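PDB 3ISA: putative enoyl-CoA hydratase/isomerase from Bordetella parapertussis, which probably acts on an acyl-CoA thioester as a hydratase or isomerase of the crotonase superfamily, its exact substrate being unknown. Local coordinates for residues D41-A46 against E88-R93. Numbering follows the deposited sequence.
Sequences DGVDAA and EMLLQR
Residues 41-46 of helix 33-48 and 88-93 of helix 77-95 run side by side in nearly the same direction, their axes inclined by 28° and 10.4 Å apart at closest approach, with Val43 and Arg93 nearest in the backbone. The gap is bridged by side chains, and the polar link is a bidentate salt bridge between Asp44 and Arg93. The guanidinium meets the carboxylate side-on: NE of Arg93 donates to the syn lone pair of OD1 of Asp44 (2.8 Å), while NH1 of Arg93 reaches OD2 of Asp44 (2.9 Å), also on the syn side. Both bonds are close to straight, and both acceptors lie near the guanidinium plane, although the two flat groups are twisted 32° from each other. Bends at chi2 (149°) and chi3 of Arg93 bring its NE edge round to the acid. Alongside this bridge, CG1 of Val43 touches the CB of Arg93 at 4.2 Å, and CG2 of Val43 lies 4.3 Å from CD1 of Leu90. Leu90 also packs on Leu39 and Ile40, extending the apolar seam along helix 33-48. On another face of helix 77-95, NE2 of Gln92 donates to OE2 of Glu88 (2.8 Å), which also forms a salt bridge with Arg146; OE1 of Gln92 accepts a hydrogen bond from Arg226 of a second subunit. Helix 77-95 thus joins helix 33-48 within the crotonase-type core on one face and faces helix 217-229 and the subunit interface on another. Between the two helices, buried Val43 and Leu90 supply loose apolar contact, while the paired, partly exposed charges of Asp44 and Arg93 probably neutralise each other, and their two-point grip restrains rotation of the guanidinium.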
loop_
_atom_site.group_PDB
_atom_site.type_symbol
_atom_site.label_atom_id
_atom_site.label_comp_id
_atom_site.label_asym_id
_atom_site.label_seq_id
_atom_site.Cartn_x
_atom_site.Cartn_y
_atom_site.Cartn_z
ATOM N N ASP D 41 12.870 -24.653 14.681
ATOM C CA ASP D 41 13.266 -25.865 13.968
ATOM C C ASP D 41 12.082 -26.799 13.688
ATOM O O ASP D 41 11.909 -27.263 12.550
ATOM C CB ASP D 41 14.376 -26.583 14.741
ATOM C CG ASP D 41 15.714 -25.845 14.670
ATOM O OD1 ASP D 41 15.843 -24.889 13.866
ATOM O OD2 ASP D 41 16.646 -26.219 15.411
ATOM N N GLY D 42 11.261 -27.050 14.719
ATOM C CA GLY D 42 10.088 -27.916 14.601
ATOM C C GLY D 42 9.048 -27.392 13.618
ATOM O O GLY D 42 8.537 -28.149 12.786
ATOM N N VAL D 43 8.727 -26.101 13.732
ATOM C CA VAL D 43 7.794 -25.433 12.805
ATOM C C VAL D 43 8.308 -25.468 11.353
ATOM O O VAL D 43 7.548 -25.799 10.438
ATOM C CB VAL D 43 7.432 -23.990 13.289
ATOM C CG1 VAL D 43 6.663 -23.257 12.237
ATOM C CG2 VAL D 43 6.586 -24.076 14.596
ATOM N N ASP D 44 9.590 -25.159 11.154
ATOM C CA ASP D 44 10.209 -25.229 9.815
ATOM C C ASP D 44 10.140 -26.640 9.219
ATOM O O ASP D 44 9.850 -26.790 8.033
ATOM C CB ASP D 44 11.664 -24.750 9.836
ATOM C CG ASP D 44 11.796 -23.243 10.028
ATOM O OD1 ASP D 44 10.775 -22.523 10.057
ATOM O OD2 ASP D 44 12.941 -22.766 10.164
ATOM N N ALA D 45 10.384 -27.661 10.048
ATOM C CA ALA D 45 10.329 -29.054 9.609
ATOM C C ALA D 45 8.901 -29.438 9.217
ATOM O O ALA D 45 8.695 -30.076 8.192
ATOM C CB ALA D 45 10.859 -29.972 10.702
ATOM N N ALA D 46 7.922 -29.020 10.023
ATOM C CA ALA D 46 6.510 -29.253 9.710
ATOM C C ALA D 46 6.067 -28.589 8.391
ATOM O O ALA D 46 5.259 -29.170 7.655
ATOM C CB ALA D 46 5.632 -28.808 10.857
ATOM N N GLU D 88 9.907 -13.109 17.757
ATOM C CA GLU D 88 9.025 -12.537 16.715
ATOM C C GLU D 88 9.115 -13.307 15.391
ATOM O O GLU D 88 8.104 -13.488 14.719
ATOM C CB GLU D 88 9.290 -11.038 16.508
ATOM C CG GLU D 88 8.411 -10.324 15.428
ATOM C CD GLU D 88 6.884 -10.376 15.697
ATOM O OE1 GLU D 88 6.439 -10.850 16.765
ATOM O OE2 GLU D 88 6.115 -9.939 14.816
ATOM N N MET D 89 10.315 -13.779 15.033
ATOM C CA MET D 89 10.472 -14.581 13.834
ATOM C C MET D 89 9.651 -15.893 13.953
ATOM O O MET D 89 8.950 -16.288 13.016
ATOM C CB MET D 89 11.955 -14.800 13.497
ATOM C CG MET D 89 12.671 -13.502 12.984
ATOM S SD MET D 89 14.473 -13.651 12.716
ATOM C CE MET D 89 14.476 -14.520 11.168
ATOM N N LEU D 90 9.695 -16.510 15.130
ATOM C CA LEU D 90 8.883 -17.681 15.428
ATOM C C LEU D 90 7.381 -17.382 15.308
ATOM O O LEU D 90 6.649 -18.140 14.649
ATOM C CB LEU D 90 9.197 -18.223 16.828
ATOM C CG LEU D 90 8.247 -19.334 17.315
ATOM C CD1 LEU D 90 8.302 -20.615 16.436
ATOM C CD2 LEU D 90 8.465 -19.645 18.805
ATOM N N LEU D 91 6.939 -16.283 15.915
ATOM C CA LEU D 91 5.511 -15.919 15.905
ATOM C C LEU D 91 5.003 -15.707 14.468
ATOM O O LEU D 91 3.904 -16.123 14.105
ATOM C CB LEU D 91 5.282 -14.674 16.779
ATOM C CG LEU D 91 5.657 -14.838 18.252
ATOM C CD1 LEU D 91 5.528 -13.512 18.994
ATOM C CD2 LEU D 91 4.801 -15.932 18.890
ATOM N N GLN D 92 5.841 -15.090 13.641
ATOM C CA GLN D 92 5.472 -14.851 12.258
ATOM C C GLN D 92 5.379 -16.156 11.454
ATOM O O GLN D 92 4.494 -16.303 10.604
ATOM C CB GLN D 92 6.436 -13.829 11.635
ATOM C CG GLN D 92 6.225 -12.423 12.242
ATOM C CD GLN D 92 7.046 -11.346 11.562
ATOM O OE1 GLN D 92 7.680 -11.582 10.520
ATOM N NE2 GLN D 92 7.026 -10.147 12.135
ATOM N N ARG D 93 6.277 -17.104 11.733
ATOM C CA ARG D 93 6.243 -18.419 11.099
ATOM C C ARG D 93 4.965 -19.172 11.469
ATOM O O ARG D 93 4.323 -19.757 10.607
ATOM C CB ARG D 93 7.456 -19.244 11.524
ATOM C CG ARG D 93 8.684 -19.008 10.676
ATOM C CD ARG D 93 9.895 -19.211 11.539
ATOM N NE ARG D 93 11.012 -19.862 10.861
ATOM C CZ ARG D 93 12.053 -19.223 10.348
ATOM N NH1 ARG D 93 13.029 -19.915 9.788
ATOM N NH2 ARG D 93 12.124 -17.900 10.396
#